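Local coordinates for TnpArep for protein (PDB 4ER8), which binds repetitive extragenic palindrome (REP) DNA hairpins and, as a transposase, cleaves and recombines the mosaic elements in which these repeats are clustered, at residues 18-22 / 92-96; 50-54 / 116-120. One frame throughout, in Å; residues are numbered along the deposited sequence.

Interaction 1 of 2, residues 18-22 / 92-96; sequences VNLRN and NIWQP. With nucleotides of chain B.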
loop_
_atom_site.group_PDB
_atom_site.type_symbol
_atom_site.label_atom_id
_atom_site.label_comp_id
_atom_site.label_asym_id
_atom_site.label_seq_id
_atom_site.Cartn_x
_atom_site.Cartn_y
_atom_site.Cartn_z
ATOM N N VAL A 18 -5.345 -1.815 -0.319
ATOM C CA VAL A 18 -6.201 -1.837 -1.497
ATOM C C VAL A 18 -6.100 -3.250 -2.099
ATOM O O VAL A 18 -4.998 -3.786 -2.357
ATOM C CB VAL A 18 -5.771 -0.799 -2.472
ATOM C CG1 VAL A 18 -6.481 -0.971 -3.743
ATOM C CG2 VAL A 18 -5.965 0.623 -1.899
ATOM N N ASN A 19 -7.258 -3.874 -2.268
ATOM C CA ASN A 19 -7.316 -5.229 -2.747
ATOM C C ASN A 19 -7.901 -5.289 -4.121
ATOM O O ASN A 19 -8.823 -4.551 -4.470
ATOM C CB ASN A 19 -8.183 -6.091 -1.849
ATOM C CG ASN A 19 -7.586 -6.311 -0.474
ATOM O OD1 ASN A 19 -8.195 -5.945 0.520
ATOM N ND2 ASN A 19 -6.410 -6.926 -0.405
ATOM N N LEU A 20 -7.345 -6.203 -4.903
ATOM C CA LEU A 20 -7.935 -6.613 -6.149
ATOM C C LEU A 20 -9.088 -7.520 -5.739
ATOM O O LEU A 20 -8.971 -8.290 -4.738
ATOM C CB LEU A 20 -6.906 -7.383 -6.951
ATOM C CG LEU A 20 -6.647 -6.852 -8.344
ATOM C CD1 LEU A 20 -6.678 -5.335 -8.375
ATOM C CD2 LEU A 20 -5.328 -7.369 -8.799
ATOM N N ARG A 21 -10.194 -7.394 -6.482
ATOM C CA ARG A 21 -11.411 -8.195 -6.305
ATOM C C ARG A 21 -11.165 -9.720 -6.368
ATOM O O ARG A 21 -11.711 -10.462 -5.569
ATOM C CB ARG A 21 -12.457 -7.768 -7.343
ATOM C CG ARG A 21 -13.842 -8.334 -7.117
ATOM C CD ARG A 21 -14.920 -7.335 -7.462
ATOM N NE ARG A 21 -15.766 -7.155 -6.285
ATOM C CZ ARG A 21 -16.543 -6.099 -6.093
ATOM N NH1 ARG A 21 -16.610 -5.132 -6.995
ATOM N NH2 ARG A 21 -17.239 -5.994 -4.987
ATOM N N ASN A 22 -10.300 -10.147 -7.291
ATOM C CA ASN A 22 -10.019 -11.569 -7.606
ATOM C C ASN A 22 -8.765 -12.156 -6.888
ATOM O O ASN A 22 -7.619 -11.759 -7.146
ATOM C CB ASN A 22 -9.965 -11.703 -9.153
ATOM C CG ASN A 22 -9.458 -13.065 -9.653
ATOM O OD1 ASN A 22 -9.496 -14.096 -8.965
ATOM N ND2 ASN A 22 -8.982 -13.054 -10.892
ATOM N N ASN A 92 -13.735 -3.313 -13.558
ATOM C CA ASN A 92 -14.184 -3.784 -12.244
ATOM C C ASN A 92 -13.195 -4.726 -11.526
ATOM O O ASN A 92 -13.574 -5.747 -10.955
ATOM C CB ASN A 92 -15.554 -4.466 -12.378
ATOM C CG ASN A 92 -16.092 -4.950 -11.043
ATOM O OD1 ASN A 92 -15.889 -4.298 -10.005
ATOM N ND2 ASN A 92 -16.769 -6.111 -11.049
ATOM N N ILE A 93 -11.921 -4.373 -11.545
ATOM C CA ILE A 93 -10.915 -5.213 -10.896
ATOM C C ILE A 93 -10.750 -4.976 -9.389
ATOM O O ILE A 93 -10.385 -5.896 -8.672
ATOM C CB ILE A 93 -9.546 -5.043 -11.572
ATOM C CG1 ILE A 93 -9.055 -3.580 -11.442
ATOM C CG2 ILE A 93 -9.635 -5.536 -13.024
ATOM C CD1 ILE A 93 -7.769 -3.249 -12.207
ATOM N N TRP A 94 -11.012 -3.749 -8.933
ATOM C CA TRP A 94 -10.747 -3.322 -7.554
ATOM C C TRP A 94 -11.773 -3.757 -6.533
ATOM O O TRP A 94 -12.954 -3.635 -6.783
ATOM C CB TRP A 94 -10.699 -1.790 -7.519
ATOM C CG TRP A 94 -9.536 -1.258 -8.321
ATOM C CD1 TRP A 94 -9.589 -0.520 -9.482
ATOM C CD2 TRP A 94 -8.141 -1.474 -8.048
ATOM N NE1 TRP A 94 -8.306 -0.263 -9.937
ATOM C CE2 TRP A 94 -7.406 -0.829 -9.071
ATOM C CE3 TRP A 94 -7.446 -2.142 -7.030
ATOM C CZ2 TRP A 94 -6.008 -0.827 -9.104
ATOM C CZ3 TRP A 94 -6.051 -2.141 -7.055
ATOM C CH2 TRP A 94 -5.348 -1.491 -8.091
ATOM N N GLN A 95 -11.351 -4.202 -5.354
ATOM C CA GLN A 95 -12.286 -4.108 -4.229
ATOM C C GLN A 95 -12.661 -2.619 -4.039
ATOM O O GLN A 95 -11.802 -1.746 -3.982
ATOM C CB GLN A 95 -11.777 -4.750 -2.930
ATOM C CG GLN A 95 -12.466 -4.200 -1.679
ATOM C CD GLN A 95 -12.322 -5.067 -0.466
ATOM O OE1 GLN A 95 -11.348 -5.791 -0.315
ATOM N NE2 GLN A 95 -13.289 -5.002 0.423
ATOM N N PRO A 96 -13.959 -2.321 -4.033
ATOM C CA PRO A 96 -14.382 -0.943 -3.886
ATOM C C PRO A 96 -13.751 -0.283 -2.662
ATOM O O PRO A 96 -13.425 -0.950 -1.667
ATOM C CB PRO A 96 -15.908 -1.089 -3.677
ATOM C CG PRO A 96 -16.263 -2.262 -4.560
ATOM C CD PRO A 96 -15.103 -3.223 -4.280
ATOM P P DG B 5 -18.101 -6.802 -1.722
ATOM O OP1 DG B 5 -18.777 -8.122 -1.569
ATOM O OP2 DG B 5 -17.292 -6.543 -2.915
ATOM O "O5'" DG B 5 -19.094 -5.569 -1.641
ATOM C "C5'" DG B 5 -18.613 -4.292 -1.994
ATOM C "C4'" DG B 5 -19.580 -3.698 -2.983
ATOM O "O4'" DG B 5 -19.352 -4.325 -4.271
ATOM C "C3'" DG B 5 -21.080 -3.907 -2.716
ATOM O "O3'" DG B 5 -21.699 -2.658 -2.845
ATOM C "C2'" DG B 5 -21.551 -4.798 -3.866
ATOM C "C1'" DG B 5 -20.606 -4.351 -4.960
ATOM N N9 DG B 5 -20.320 -5.181 -6.121
ATOM C C8 DG B 5 -20.214 -4.710 -7.418
ATOM N N7 DG B 5 -19.836 -5.644 -8.253
ATOM C C5 DG B 5 -19.673 -6.785 -7.437
ATOM C C6 DG B 5 -19.302 -8.126 -7.772
ATOM O O6 DG B 5 -19.036 -8.582 -8.903
ATOM N N1 DG B 5 -19.242 -8.991 -6.670
ATOM C C2 DG B 5 -19.499 -8.607 -5.370
ATOM N N2 DG B 5 -19.389 -9.578 -4.440
ATOM N N3 DG B 5 -19.878 -7.366 -5.038
ATOM C C4 DG B 5 -19.954 -6.515 -6.124
ATOM P P DA B 3 -16.969 -1.034 9.165
ATOM O OP1 DA B 3 -17.679 -0.319 8.103
ATOM O OP2 DA B 3 -17.831 -1.448 10.278
ATOM O "O5'" DA B 3 -16.063 -2.287 8.770
ATOM C "C5'" DA B 3 -15.068 -2.214 7.772
ATOM C "C4'" DA B 3 -15.738 -2.230 6.390
ATOM O "O4'" DA B 3 -14.739 -2.088 5.356
ATOM C "C3'" DA B 3 -16.542 -3.450 6.015
ATOM O "O3'" DA B 3 -17.492 -3.022 5.123
ATOM C "C2'" DA B 3 -15.499 -4.300 5.301
ATOM C "C1'" DA B 3 -14.728 -3.220 4.531
ATOM N N9 DA B 3 -13.301 -3.399 4.249
ATOM C C8 DA B 3 -12.343 -4.006 5.014
ATOM N N7 DA B 3 -11.147 -3.965 4.479
ATOM C C5 DA B 3 -11.333 -3.298 3.277
ATOM C C6 DA B 3 -10.449 -2.934 2.230
ATOM N N6 DA B 3 -9.108 -3.189 2.195
ATOM N N1 DA B 3 -10.996 -2.244 1.211
ATOM C C2 DA B 3 -12.293 -1.978 1.235
ATOM N N3 DA B 3 -13.206 -2.290 2.141
ATOM C C4 DA B 3 -12.648 -2.938 3.144
ATOM P P DG B 4 -18.740 -3.971 4.646
ATOM O OP1 DG B 4 -19.798 -3.029 4.222
ATOM O OP2 DG B 4 -18.955 -5.029 5.656
ATOM O "O5'" DG B 4 -18.282 -4.671 3.293
ATOM C "C5'" DG B 4 -17.858 -3.935 2.177
ATOM C "C4'" DG B 4 -17.058 -4.867 1.287
ATOM O "O4'" DG B 4 -15.929 -5.318 2.082
ATOM C "C3'" DG B 4 -17.760 -6.147 0.820
ATOM O "O3'" DG B 4 -17.203 -6.512 -0.410
ATOM C "C2'" DG B 4 -17.343 -7.177 1.870
ATOM C "C1'" DG B 4 -15.891 -6.762 2.066
ATOM N N9 DG B 4 -15.241 -7.201 3.317
ATOM C C8 DG B 4 -15.838 -7.634 4.474
ATOM N N7 DG B 4 -15.014 -7.934 5.436
ATOM C C5 DG B 4 -13.768 -7.674 4.880
ATOM C C6 DG B 4 -12.453 -7.793 5.449
ATOM O O6 DG B 4 -12.165 -8.183 6.607
ATOM N N1 DG B 4 -11.421 -7.411 4.570
ATOM C C2 DG B 4 -11.651 -6.947 3.317
ATOM N N2 DG B 4 -10.558 -6.659 2.604
ATOM N N3 DG B 4 -12.868 -6.830 2.765
ATOM C C4 DG B 4 -13.888 -7.209 3.595
#

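Interaction 2 of 2, residues 50-54 / 116-120; sequences INAWV and IYINP. With NI (nickel (II) ion), chain C.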
loop_
_atom_site.group_PDB
_atom_site.type_symbol
_atom_site.label_atom_id
_atom_site.label_comp_id
_atom_site.label_asym_id
_atom_site.label_seq_id
_atom_site.Cartn_x
_atom_site.Cartn_y
_atom_site.Cartn_z
ATOM N N ILE A 50 5.427 8.920 -0.184
ATOM C CA ILE A 50 5.333 7.496 0.038
ATOM C C ILE A 50 6.290 7.099 1.165
ATOM O O ILE A 50 7.485 6.895 0.928
ATOM C CB ILE A 50 5.703 6.687 -1.202
ATOM C CG1 ILE A 50 4.796 7.050 -2.383
ATOM C CG2 ILE A 50 5.610 5.195 -0.895
ATOM C CD1 ILE A 50 4.996 6.185 -3.682
ATOM N N ASN A 51 5.756 6.979 2.384
ATOM C CA ASN A 51 6.520 6.483 3.516
ATOM C C ASN A 51 6.908 5.025 3.271
ATOM O O ASN A 51 8.085 4.656 3.442
ATOM C CB ASN A 51 5.724 6.624 4.798
ATOM C CG ASN A 51 5.609 8.052 5.254
ATOM O OD1 ASN A 51 6.522 8.582 5.854
ATOM N ND2 ASN A 51 4.474 8.681 4.990
ATOM N N ALA A 52 5.938 4.210 2.850
ATOM C CA ALA A 52 6.229 2.854 2.446
ATOM C C ALA A 52 5.144 2.234 1.566
ATOM O O ALA A 52 4.003 2.676 1.576
ATOM C CB ALA A 52 6.491 1.983 3.652
ATOM N N TRP A 53 5.506 1.191 0.820
ATOM C CA TRP A 53 4.531 0.545 -0.018
ATOM C C TRP A 53 4.985 -0.884 -0.347
ATOM O O TRP A 53 6.158 -1.077 -0.620
ATOM C CB TRP A 53 4.401 1.391 -1.281
ATOM C CG TRP A 53 3.146 1.274 -2.070
ATOM C CD1 TRP A 53 2.495 0.126 -2.444
ATOM C CD2 TRP A 53 2.424 2.361 -2.670
ATOM N NE1 TRP A 53 1.385 0.449 -3.205
ATOM C CE2 TRP A 53 1.341 1.812 -3.371
ATOM C CE3 TRP A 53 2.596 3.757 -2.675
ATOM C CZ2 TRP A 53 0.424 2.611 -4.067
ATOM C CZ3 TRP A 53 1.687 4.546 -3.353
ATOM C CH2 TRP A 53 0.610 3.981 -4.033
ATOM N N VAL A 54 4.089 -1.876 -0.254
ATOM C CA VAL A 54 4.278 -3.151 -0.951
ATOM C C VAL A 54 3.202 -3.349 -2.003
ATOM O O VAL A 54 2.044 -2.945 -1.833
ATOM C CB VAL A 54 4.057 -4.394 -0.099
ATOM C CG1 VAL A 54 5.316 -4.924 0.429
ATOM C CG2 VAL A 54 2.984 -4.167 0.951
ATOM N N ILE A 116 4.268 -3.693 6.563
ATOM C CA ILE A 116 4.279 -3.632 5.150
ATOM C C ILE A 116 5.360 -4.549 4.583
ATOM O O ILE A 116 5.036 -5.429 3.781
ATOM C CB ILE A 116 4.379 -2.209 4.636
ATOM C CG1 ILE A 116 2.983 -1.563 4.728
ATOM C CG2 ILE A 116 4.919 -2.237 3.201
ATOM C CD1 ILE A 116 2.965 -0.095 4.923
ATOM N N TYR A 117 6.603 -4.378 5.043
ATOM C CA TYR A 117 7.727 -5.126 4.497
ATOM C C TYR A 117 7.683 -6.620 4.829
ATOM O O TYR A 117 8.200 -7.427 4.063
ATOM C CB TYR A 117 9.098 -4.492 4.860
ATOM C CG TYR A 117 9.239 -3.056 4.357
ATOM C CD1 TYR A 117 9.835 -2.054 5.144
ATOM C CD2 TYR A 117 8.736 -2.685 3.102
ATOM C CE1 TYR A 117 9.925 -0.727 4.674
ATOM C CE2 TYR A 117 8.836 -1.383 2.635
ATOM C CZ TYR A 117 9.412 -0.408 3.422
ATOM O OH TYR A 117 9.485 0.885 2.926
ATOM N N ILE A 118 7.072 -6.988 5.951
ATOM C CA ILE A 118 6.883 -8.394 6.299
ATOM C C ILE A 118 5.794 -9.073 5.487
ATOM O O ILE A 118 5.713 -10.294 5.415
ATOM C CB ILE A 118 6.533 -8.546 7.770
ATOM C CG1 ILE A 118 7.806 -8.492 8.599
ATOM C CG2 ILE A 118 5.850 -9.857 8.053
ATOM C CD1 ILE A 118 7.537 -8.031 10.044
ATOM N N ASN A 119 4.935 -8.279 4.889
ATOM C CA ASN A 119 3.731 -8.840 4.334
ATOM C C ASN A 119 3.986 -9.981 3.318
ATOM O O ASN A 119 3.363 -11.051 3.395
ATOM C CB ASN A 119 2.897 -7.741 3.721
ATOM C CG ASN A 119 1.470 -7.982 3.893
ATOM O OD1 ASN A 119 0.678 -7.788 2.971
ATOM N ND2 ASN A 119 1.097 -8.424 5.088
ATOM N N PRO A 120 4.926 -9.763 2.379
ATOM C CA PRO A 120 5.125 -10.819 1.362
ATOM C C PRO A 120 5.361 -12.163 2.023
ATOM O O PRO A 120 5.063 -13.226 1.434
ATOM C CB PRO A 120 6.355 -10.356 0.619
ATOM C CG PRO A 120 6.236 -8.816 0.680
ATOM C CD PRO A 120 5.648 -8.515 2.059
HETATM NI NI NI C . -1.452 -8.152 2.850
#

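Interaction 1 of 2, residues 18-22 / 92-96
The DNA-binding surface of this HUH nuclease is built here where strand 13-19 runs out of the sheet and meets the loop leading to strand 99-102. A single beta bridge, Leu20 with Trp94, joins the backbones: Gln95 N donates to Asn19 O (2.7 Å) and Arg21 N to Ile93 O (2.7 Å). Beneath the bridge Leu20 lays CD1 over the face of the Trp94 six-membered ring, 3.9 Å from its centroid in a CH-pi contact, while Val18 CG1 lies 3.5 Å from Trp94 CZ3. Trp94 suits this inner position because its broad ring fills the space toward helix 73-87, where its NE1 donates to the backbone O of Lys81.

The polar side chains of the contact meet chain B. Gln95 has donor and acceptor in one amide: its NE2 donates to N3 of DG4 of chain B (3.0 Å), whose N2 donates to Gln95 OE1 (3.1 Å). The flat guanidinium of Arg21 lies between Pro96 CD and DG5 of chain B, and its NH1 donates to Asn92 OD1 (3.2 Å). Because the exocyclic N2 donor belongs to guanine and is absent from adenine, the paired Gln95 bonds imply recognition of a base as well as backbone contact.

Interaction 2 of 2, residues 50-54 / 116-120
Apolar packing carries this contact between edge strand 49-55 and helix 106-122, whose local segments run nearly parallel, 14° apart with axes 7.8 Å from each other at closest approach. Ala52 and Val54, two apart on the strand, both direct CB toward the helix, while Trp53 between them turns to the other face of the sheet, where it meets Ile39 of helix 32-45. The backbones come nearest at Val54 and Ile116, where compact branched side chains mesh, Val54 CG2 lying 3.5 Å from Ile116 CG2; Val54 CG1 also approaches Pro120 CD at 4.0 Å. Ala52 CB lies 4.3 Å from Ile116 CD1 and 3.8 Å from Tyr117 CZ; its small methyl lets the bulky phenol ring lie against the strand.

Hydrogen bonding between the segments is absent, and polar groups are satisfied elsewhere. Tyr117 brings OH to 3.3 Å from Ala52 CB and bonds to Thr136 and Asp140. Asn51 and Ala52 both face Ile63 in a classic beta bulge, and the Asn51 side chain reaches Thr65 and Tyr109.

Metal coordination occupies the helix's next turn. Asn119 OD1 binds nickel at 2.2 Å, in a site it shares with His59, His61, His123 and Glu161. His59 and His61 lie on the strand beside 49-55 and form the HUH motif. Apolar side chains thus seat the helix on the sheet, packing that probably helps to hold the neutral amide oxygen of Asn119 beside the histidines as a metal ligand.

Overall arrangement
Interaction 2 is buried near the middle of the chain, whereas interaction 1 lies farther out, only partly buried, at the DNA-binding surface. Both reach the same antiparallel sheet, but at different strands: 50-54 belongs to its edge strand 49-55, and 18-22 spans the end of inner strand 13-19, with strand 59-65 between them. The chemistry follows place. The buried helix-to-sheet contact is apolar across its interface, while the loop contact combines backbone hydrogen bonds and a hydrophobic underside with polar groups offered to DNA. Although the two never touch, with nearest atoms about 7 Å apart, the nickel lies near both: interaction 2 supplies a ligand, and the Asn19 side chain of interaction 1 is about 6 Å away.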